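Local coordinates for small ribosomal subunit protein uS8 (Aquifex aeolicus, PDB 3RF2) that binds 16S rRNA as part of the small ribosomal subunit and probably helps coordinate assembly of the platform of the 30S subunit, at residues Asp38-Lys41 with Phe45-Asp48; Leu32-Leu37 with Thr90-Lys95; Gly138-Ser143 with Met149-Ala154. All coordinates share one frame; numbering follows the deposited sequence.

Interaction 1 of 3, residues Asp38-Lys41 with Phe45-Asp48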
loop_
_atom_site.group_PDB
_atom_site.type_symbol
_atom_site.label_atom_id
_atom_site.label_comp_id
_atom_site.label_asym_id
_atom_site.label_seq_id
_atom_site.Cartn_x
_atom_site.Cartn_y
_atom_site.Cartn_z
ATOM N N ASP A 38 6.519 0.212 -0.690
ATOM C CA ASP A 38 7.774 0.600 -1.324
ATOM C C ASP A 38 7.806 0.155 -2.776
ATOM O O ASP A 38 8.329 0.873 -3.643
ATOM C CB ASP A 38 8.972 0.043 -0.562
ATOM C CG ASP A 38 9.655 1.092 0.295
ATOM O OD1 ASP A 38 8.955 1.856 0.988
ATOM O OD2 ASP A 38 10.900 1.169 0.254
ATOM N N VAL A 39 7.231 -1.013 -3.045
ATOM C CA VAL A 39 7.025 -1.412 -4.435
ATOM C C VAL A 39 6.094 -0.435 -5.154
ATOM O O VAL A 39 6.362 -0.012 -6.279
ATOM C CB VAL A 39 6.398 -2.812 -4.565
ATOM C CG1 VAL A 39 6.278 -3.191 -6.055
ATOM C CG2 VAL A 39 7.206 -3.853 -3.765
ATOM N N LEU A 40 4.985 -0.101 -4.504
ATOM C CA LEU A 40 3.981 0.760 -5.119
ATOM C C LEU A 40 4.566 2.144 -5.456
ATOM O O LEU A 40 4.277 2.710 -6.513
ATOM C CB LEU A 40 2.757 0.893 -4.206
ATOM C CG LEU A 40 1.817 -0.307 -4.044
ATOM C CD1 LEU A 40 0.686 0.040 -3.102
ATOM C CD2 LEU A 40 1.247 -0.712 -5.390
ATOM N N LYS A 41 5.389 2.671 -4.557
ATOM C CA LYS A 41 6.059 3.957 -4.768
ATOM C C LYS A 41 7.079 3.879 -5.904
ATOM O O LYS A 41 7.137 4.739 -6.787
ATOM C CB LYS A 41 6.783 4.387 -3.503
ATOM C CG LYS A 41 7.405 5.785 -3.604
ATOM C CD LYS A 41 8.355 5.986 -2.449
ATOM C CE LYS A 41 8.949 7.391 -2.446
ATOM N NZ LYS A 41 9.671 7.645 -1.162
ATOM N N PHE A 45 2.735 3.943 -8.534
ATOM C CA PHE A 45 1.328 3.740 -8.257
ATOM C C PHE A 45 0.847 4.618 -7.107
ATOM O O PHE A 45 -0.337 4.926 -7.025
ATOM C CB PHE A 45 1.038 2.262 -7.981
ATOM C CG PHE A 45 0.957 1.423 -9.229
ATOM C CD1 PHE A 45 -0.124 1.539 -10.078
ATOM C CD2 PHE A 45 1.951 0.522 -9.543
ATOM C CE1 PHE A 45 -0.213 0.779 -11.219
ATOM C CE2 PHE A 45 1.875 -0.245 -10.700
ATOM C CZ PHE A 45 0.790 -0.116 -11.539
ATOM N N ILE A 46 1.759 4.989 -6.208
ATOM C CA ILE A 46 1.484 5.992 -5.181
ATOM C C ILE A 46 2.558 7.063 -5.256
ATOM O O ILE A 46 3.609 6.852 -5.859
ATOM C CB ILE A 46 1.485 5.412 -3.730
ATOM C CG1 ILE A 46 2.877 4.895 -3.353
ATOM C CG2 ILE A 46 0.425 4.324 -3.587
ATOM C CD1 ILE A 46 2.971 4.257 -1.951
ATOM N N GLN A 47 2.294 8.205 -4.639
ATOM C CA GLN A 47 3.248 9.300 -4.646
ATOM C C GLN A 47 4.363 9.094 -3.611
ATOM O O GLN A 47 5.538 9.350 -3.881
ATOM C CB GLN A 47 2.524 10.629 -4.398
ATOM C CG GLN A 47 3.419 11.867 -4.445
ATOM C CD GLN A 47 4.003 12.100 -5.834
ATOM O OE1 GLN A 47 3.323 11.905 -6.845
ATOM N NE2 GLN A 47 5.268 12.508 -5.888
ATOM N N ASP A 48 3.989 8.638 -2.423
ATOM C CA ASP A 48 4.957 8.456 -1.346
ATOM C C ASP A 48 4.210 7.866 -0.167
ATOM O O ASP A 48 2.983 7.719 -0.209
ATOM C CB ASP A 48 5.581 9.791 -0.959
ATOM C CG ASP A 48 7.031 9.658 -0.424
ATOM O OD1 ASP A 48 7.449 8.577 0.068
ATOM O OD2 ASP A 48 7.760 10.670 -0.491
HETATM O O HOH W 1 6.297 7.350 -7.038
#
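Leu-40 and Phe-45 meet first through their backbones: Phe-45 N donates to Leu-40 O at 2.8 Å. The next amide, Ile-46 N, adds a weak bond to that same Leu-40 O at 3.4 Å. One carbonyl near the C-terminal end of the helix is thus gripped twice by the chain that leaves it. Beside this anchor the two side chains cross at about a right angle, with Leu-40 CD2 3.9 Å from Phe-45 CB. Ile-46 holds its CG1 between the backbone N and the carbonyl carbon (chi1 64°), a setting that lays this branch against the helix backbone, CG1 standing 3.6 Å from Lys-41 N, while its CD1 tip reaches Leu-40 CB at 4.1 Å. This is a helix-to-strand turn, in which the chain leaving helix 31-43 turns back along it into strand 46-51, an outer strand of a three-stranded antiparallel sheet. Farther along, Lys-41 runs fully extended (chi1 -175°) alongside Asp-48, both side chains pointing the same way, and its NZ forms a salt bridge of 2.7 Å with Asp-48 OD1. The ammonium comes from above the carboxylate plane, 50° out of it. The lysine is exposed, so this ion pair lies toward solvent, whereas Leu-40 and Ile-46 are buried. A water bridges the two backbones, donating to Lys-41 O at 2.8 Å and to Ile-46 O at 3.0 Å. Asp-48 is part of a classic beta bulge, in which Gln-47 and Asp-48 both face Tyr-97 on strand 93-98, and this probably helps to set its direction. Gln-47 OE1 is bound in turn by Lys-99, and on the other flank Leu-40 and Phe-45 touch Ile-141 and Ile-139 of strand 139-144.

Interaction 2 of 3, residues Leu32-Leu37 with Thr90-Lys95. With SO4 (sulfate ion), chain B.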
loop_
_atom_site.group_PDB
_atom_site.type_symbol
_atom_site.label_atom_id
_atom_site.label_comp_id
_atom_site.label_asym_id
_atom_site.label_seq_id
_atom_site.Cartn_x
_atom_site.Cartn_y
_atom_site.Cartn_z
ATOM N N LEU A 32 5.602 -5.969 6.279
ATOM C CA LEU A 32 5.161 -6.441 4.978
ATOM C C LEU A 32 4.482 -5.310 4.201
ATOM O O LEU A 32 4.790 -5.087 3.040
ATOM C CB LEU A 32 4.197 -7.618 5.144
ATOM C CG LEU A 32 3.712 -8.205 3.824
ATOM C CD1 LEU A 32 4.888 -8.344 2.884
ATOM C CD2 LEU A 32 3.036 -9.570 4.049
ATOM N N LYS A 33 3.550 -4.619 4.848
ATOM C CA LYS A 33 2.863 -3.481 4.244
ATOM C C LYS A 33 3.855 -2.422 3.747
ATOM O O LYS A 33 3.711 -1.859 2.669
ATOM C CB LYS A 33 1.875 -2.864 5.243
ATOM C CG LYS A 33 0.482 -3.472 5.173
ATOM C CD LYS A 33 -0.492 -2.814 6.141
ATOM C CE LYS A 33 -0.958 -3.806 7.215
ATOM N NZ LYS A 33 -1.703 -3.135 8.311
ATOM N N GLU A 34 4.873 -2.166 4.550
ATOM C CA GLU A 34 5.919 -1.248 4.183
ATOM C C GLU A 34 6.678 -1.681 2.942
ATOM O O GLU A 34 6.989 -0.841 2.103
ATOM C CB GLU A 34 6.894 -1.046 5.347
ATOM C CG GLU A 34 6.261 -0.420 6.576
ATOM C CD GLU A 34 7.308 0.027 7.587
ATOM O OE1 GLU A 34 8.470 -0.441 7.494
ATOM O OE2 GLU A 34 6.972 0.863 8.455
ATOM N N ARG A 35 7.010 -2.967 2.827
ATOM C CA ARG A 35 7.723 -3.430 1.640
ATOM C C ARG A 35 6.818 -3.341 0.439
ATOM O O ARG A 35 7.283 -3.125 -0.674
ATOM C CB ARG A 35 8.255 -4.851 1.789
ATOM C CG ARG A 35 9.600 -4.928 2.484
ATOM C CD ARG A 35 10.239 -6.294 2.306
ATOM N NE ARG A 35 11.389 -6.478 3.189
ATOM C CZ ARG A 35 11.288 -6.804 4.472
ATOM N NH1 ARG A 35 10.091 -6.970 5.014
ATOM N NH2 ARG A 35 12.379 -6.953 5.216
ATOM N N ILE A 36 5.523 -3.517 0.673
ATOM C CA ILE A 36 4.540 -3.442 -0.412
ATOM C C ILE A 36 4.386 -2.006 -0.920
ATOM O O ILE A 36 4.440 -1.758 -2.116
ATOM C CB ILE A 36 3.174 -3.985 0.023
ATOM C CG1 ILE A 36 3.249 -5.507 0.211
ATOM C CG2 ILE A 36 2.111 -3.656 -1.026
ATOM C CD1 ILE A 36 2.004 -6.079 0.835
ATOM N N LEU A 37 4.235 -1.074 0.014
ATOM C CA LEU A 37 4.143 0.340 -0.305
ATOM C C LEU A 37 5.385 0.822 -1.005
ATOM O O LEU A 37 5.321 1.735 -1.822
ATOM C CB LEU A 37 3.919 1.151 0.951
ATOM C CG LEU A 37 2.557 0.966 1.592
ATOM C CD1 LEU A 37 2.489 1.702 2.937
ATOM C CD2 LEU A 37 1.571 1.527 0.649
ATOM N N THR A 90 4.059 -1.656 19.811
ATOM C CA THR A 90 5.277 -1.468 19.039
ATOM C C THR A 90 4.952 -0.998 17.625
ATOM O O THR A 90 5.792 -1.069 16.721
ATOM C CB THR A 90 6.071 -2.780 18.934
ATOM O OG1 THR A 90 7.300 -2.540 18.234
ATOM C CG2 THR A 90 5.258 -3.841 18.183
ATOM N N GLN A 91 3.733 -0.506 17.431
ATOM C CA GLN A 91 3.256 -0.222 16.077
ATOM C C GLN A 91 2.960 1.264 15.840
ATOM O O GLN A 91 2.581 1.982 16.774
ATOM C CB GLN A 91 2.028 -1.080 15.768
ATOM C CG GLN A 91 1.464 -0.867 14.389
ATOM C CD GLN A 91 0.450 -1.915 14.013
ATOM O OE1 GLN A 91 0.740 -2.825 13.229
ATOM N NE2 GLN A 91 -0.755 -1.795 14.568
ATOM N N TYR A 92 3.124 1.704 14.588
ATOM C CA TYR A 92 3.013 3.116 14.212
ATOM C C TYR A 92 2.183 3.313 12.958
ATOM O O TYR A 92 2.080 2.396 12.151
ATOM C CB TYR A 92 4.402 3.709 13.987
ATOM C CG TYR A 92 5.343 2.859 13.152
ATOM C CD1 TYR A 92 5.552 3.132 11.811
ATOM C CD2 TYR A 92 6.053 1.811 13.721
ATOM C CE1 TYR A 92 6.431 2.377 11.054
ATOM C CE2 TYR A 92 6.933 1.052 12.978
ATOM C CZ TYR A 92 7.117 1.340 11.641
ATOM O OH TYR A 92 7.992 0.591 10.886
ATOM N N PRO A 93 1.592 4.514 12.785
ATOM C CA PRO A 93 0.742 4.756 11.615
ATOM C C PRO A 93 1.555 5.072 10.366
ATOM O O PRO A 93 2.589 5.734 10.437
ATOM C CB PRO A 93 -0.092 5.979 12.016
ATOM C CG PRO A 93 0.253 6.271 13.466
ATOM C CD PRO A 93 1.598 5.667 13.700
ATOM N N ILE A 94 1.092 4.573 9.229
ATOM C CA ILE A 94 1.676 4.946 7.963
ATOM C C ILE A 94 0.765 5.932 7.242
ATOM O O ILE A 94 -0.453 5.749 7.182
ATOM C CB ILE A 94 1.939 3.744 7.092
ATOM C CG1 ILE A 94 3.143 2.970 7.628
ATOM C CG2 ILE A 94 2.212 4.185 5.682
ATOM C CD1 ILE A 94 3.350 1.634 6.934
ATOM N N LYS A 95 1.372 7.007 6.749
ATOM C CA LYS A 95 0.671 7.997 5.968
ATOM C C LYS A 95 0.979 7.649 4.524
ATOM O O LYS A 95 2.142 7.550 4.137
ATOM C CB LYS A 95 1.169 9.413 6.307
ATOM C CG LYS A 95 0.378 10.535 5.629
ATOM C CD LYS A 95 0.892 11.914 6.003
ATOM C CE LYS A 95 0.012 13.001 5.417
ATOM N NZ LYS A 95 0.452 14.382 5.817
HETATM S S SO4 B . -3.349 -4.576 11.571
HETATM O O1 SO4 B . -3.496 -4.423 10.125
HETATM O O2 SO4 B . -4.177 -5.692 12.022
HETATM O O3 SO4 B . -3.809 -3.357 12.231
HETATM O O4 SO4 B . -1.943 -4.827 11.886
#
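Glu-34 and Ile-94 mark the nearest approach of the two backbones, 8.4 Å from CA to CA, a separation that leaves the helix and the strand to meet through side chains alone. Tyr-92 OH donates to Glu-34 OE2 at 2.7 Å, arriving on the syn side of the carboxylate but 33° out of its plane. Seen from the tyrosine, OE2 lies at the ring edge near the ring plane; the carboxylate and the ring are turned 59° apart, and the two side chains cross at about a right angle. The first torsion of Tyr-92 (chi1 46°) brings the hydroxyl end to the helix, although the side chain does not set out toward it. The aliphatic part of Glu-34 works too: its CG packs on Ile-94 CD1 at 3.6 Å. One helical turn on, Leu-37 and Ile-94 reach toward each other tip to tip, CD1 to CG2 at 3.7 Å. An alanine in place of Glu-34 would probably leave the Tyr-92 hydroxyl without its acceptor and Ile-94 CD1 with a gap beside it. Next to Glu-34 on the helix, Lys-33 NZ binds a sulfate, probably from the crystallisation liquor, with O1 at 2.9 Å, and also Pro-28 O. Tyr-92 belongs to residues 59-93, a region not found in other S8 sequences, and its ring makes a cation-pi contact with Lys-53. Trp-49 of strand 46-51 touches Glu-34, Leu-37 and Ile-94, while Ile-36 and Lys-33 rest on helix 6-19, which packs alongside helix 31-43 next to the three-stranded sheet whose middle strand is 93-98.

Interaction 3 of 3, residues Gly138-Ser143 with Met149-Ala154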
loop_
_atom_site.group_PDB
_atom_site.type_symbol
_atom_site.label_atom_id
_atom_site.label_comp_id
_atom_site.label_asym_id
_atom_site.label_seq_id
_atom_site.Cartn_x
_atom_site.Cartn_y
_atom_site.Cartn_z
ATOM N N GLY A 138 0.552 -4.162 -16.070
ATOM C CA GLY A 138 0.320 -4.086 -14.641
ATOM C C GLY A 138 1.429 -4.835 -13.917
ATOM O O GLY A 138 2.419 -5.246 -14.528
ATOM N N ILE A 139 1.284 -5.017 -12.614
ATOM C CA ILE A 139 2.280 -5.770 -11.868
ATOM C C ILE A 139 1.650 -6.758 -10.924
ATOM O O ILE A 139 0.533 -6.560 -10.447
ATOM C CB ILE A 139 3.165 -4.863 -11.000
ATOM C CG1 ILE A 139 2.338 -4.173 -9.920
ATOM C CG2 ILE A 139 3.918 -3.835 -11.851
ATOM C CD1 ILE A 139 3.190 -3.282 -8.989
ATOM N N ALA A 140 2.383 -7.833 -10.657
ATOM C CA ALA A 140 2.100 -8.669 -9.513
ATOM C C ALA A 140 3.119 -8.273 -8.475
ATOM O O ALA A 140 4.285 -8.034 -8.799
ATOM C CB ALA A 140 2.248 -10.145 -9.857
ATOM N N ILE A 141 2.680 -8.182 -7.228
ATOM C CA ILE A 141 3.618 -8.013 -6.135
ATOM C C ILE A 141 3.831 -9.375 -5.477
ATOM O O ILE A 141 2.868 -10.027 -5.071
ATOM C CB ILE A 141 3.097 -6.987 -5.109
ATOM C CG1 ILE A 141 3.030 -5.595 -5.760
ATOM C CG2 ILE A 141 3.982 -7.000 -3.882
ATOM C CD1 ILE A 141 2.256 -4.576 -4.966
ATOM N N VAL A 142 5.090 -9.801 -5.392
ATOM C CA VAL A 142 5.420 -11.152 -4.969
ATOM C C VAL A 142 6.412 -11.190 -3.820
ATOM O O VAL A 142 7.453 -10.531 -3.863
ATOM C CB VAL A 142 6.011 -11.974 -6.130
ATOM C CG1 VAL A 142 5.023 -12.034 -7.303
ATOM C CG2 VAL A 142 7.310 -11.377 -6.581
ATOM N N SER A 143 6.099 -11.989 -2.803
ATOM C CA SER A 143 7.006 -12.169 -1.677
ATOM C C SER A 143 7.987 -13.297 -1.963
ATOM O O SER A 143 7.603 -14.467 -1.984
ATOM C CB SER A 143 6.219 -12.473 -0.405
ATOM O OG SER A 143 7.094 -12.728 0.678
ATOM N N MET A 149 8.810 -7.745 -4.207
ATOM C CA MET A 149 9.199 -7.091 -5.456
ATOM C C MET A 149 8.189 -7.364 -6.565
ATOM O O MET A 149 7.219 -8.089 -6.358
ATOM C CB MET A 149 10.579 -7.594 -5.888
ATOM C CG MET A 149 10.664 -9.124 -5.951
ATOM S SD MET A 149 12.204 -9.785 -6.636
ATOM C CE MET A 149 13.337 -9.563 -5.255
ATOM N N THR A 150 8.429 -6.809 -7.749
ATOM C CA THR A 150 7.504 -7.009 -8.851
ATOM C C THR A 150 7.737 -8.345 -9.514
ATOM O O THR A 150 8.732 -9.028 -9.251
ATOM C CB THR A 150 7.582 -5.894 -9.911
ATOM O OG1 THR A 150 8.881 -5.882 -10.509
ATOM C CG2 THR A 150 7.321 -4.549 -9.280
ATOM N N ASP A 151 6.791 -8.733 -10.358
ATOM C CA ASP A 151 6.952 -9.943 -11.132
ATOM C C ASP A 151 8.142 -9.754 -12.053
ATOM O O ASP A 151 8.981 -10.634 -12.181
ATOM C CB ASP A 151 5.680 -10.275 -11.920
ATOM C CG ASP A 151 5.194 -9.095 -12.766
ATOM O OD1 ASP A 151 4.854 -8.045 -12.186
ATOM O OD2 ASP A 151 5.155 -9.224 -13.999
ATOM N N HIS A 152 8.237 -8.583 -12.667
ATOM C CA HIS A 152 9.363 -8.292 -13.541
ATOM C C HIS A 152 10.694 -8.547 -12.836
ATOM O O HIS A 152 11.598 -9.166 -13.398
ATOM C CB HIS A 152 9.293 -6.856 -14.075
ATOM C CG HIS A 152 10.440 -6.490 -14.963
ATOM N ND1 HIS A 152 11.632 -5.988 -14.477
ATOM C CD2 HIS A 152 10.592 -6.563 -16.309
ATOM C CE1 HIS A 152 12.461 -5.768 -15.480
ATOM N NE2 HIS A 152 11.852 -6.110 -16.605
ATOM N N GLU A 153 10.820 -8.083 -11.602
ATOM C CA GLU A 153 12.077 -8.264 -10.883
ATOM C C GLU A 153 12.282 -9.716 -10.460
ATOM O O GLU A 153 13.388 -10.248 -10.571
ATOM C CB GLU A 153 12.166 -7.308 -9.692
ATOM C CG GLU A 153 12.234 -5.852 -10.125
ATOM C CD GLU A 153 12.017 -4.872 -8.988
ATOM O OE1 GLU A 153 11.262 -5.191 -8.035
ATOM O OE2 GLU A 153 12.608 -3.770 -9.057
ATOM N N ALA A 154 11.221 -10.360 -9.985
ATOM C CA ALA A 154 11.316 -11.770 -9.623
ATOM C C ALA A 154 11.838 -12.567 -10.813
ATOM O O ALA A 154 12.739 -13.391 -10.661
ATOM C CB ALA A 154 9.968 -12.310 -9.161
HETATM O O HOH W 2 3.240 -7.960 -15.463
#
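Val-142 and Met-149 form the hydrogen-bonded pair of an antiparallel beta hairpin whose second strand passes directly into helix 151-156. Val-142 N meets Met-149 O at 2.9 Å, and Met-149 N returns a bond to Val-142 O at 3.1 Å. Both side chains leave the same face of the sheet. Val-142 CG2 touches both Met-149 CG and the first helical turn, at Ala-154 CB, 3.8 Å away. The neighbouring pair, Ile-141 with Thr-150, is non-hydrogen-bonded and directs its side chains to the opposite face, where helix 31-43 packs: Ile-141 touches Ile-36, and Thr-150 touches Val-39 and Glu-43. Thr-150 is also the N-cap. Its OG1 accepts from Glu-153 N at 3.1 Å while Thr-150 N reaches Glu-153 OE1 at 3.3 Å, the reciprocal bonds of a capping box; the other oxygen of Glu-153 is paired with Lys-42. Once the chain turns into the helix, a side chain takes over from the backbone as acceptor. With chi1 at 53° the carboxylate of Asp-151 folds back over the first strand, and its OD1 receives Ala-140 N at 2.9 Å from above the carboxylate plane, 54° out of it. Ala-140 CB and Asp-151 CB are in contact at 4.0 Å. A weak bond from Asp-151 N to Ala-140 O completes the exchange between the two residues. The remaining carboxylate oxygen makes a salt bridge with Arg-155, and a water donates both to Asp-151 OD2, at 2.7 Å, and to Gly-138 O.

Overall arrangement
Helix 31-43 is the shared element. Interactions 1 and 2 hold it to neighbouring strands of the three-stranded sheet, interaction 1 nested along the chain inside the loop closed by interaction 2, and the two touch where Ile-46 CD1 meets Leu-37 O. Interaction 3 belongs to the other sheet: Thr-150 packs on Val-39 and Ile-141 on Ile-36 of that helix, while Ile-139 meets Phe-45 just beyond its end. The chemistry follows the place in the fold. Interaction 3 is buried throughout and relies on strand pairing and capping bonds, whereas the other two are partly buried, each joining apolar packing to a polar contact farther out: an ion pair in interaction 1, a tyrosine-glutamate bond in interaction 2.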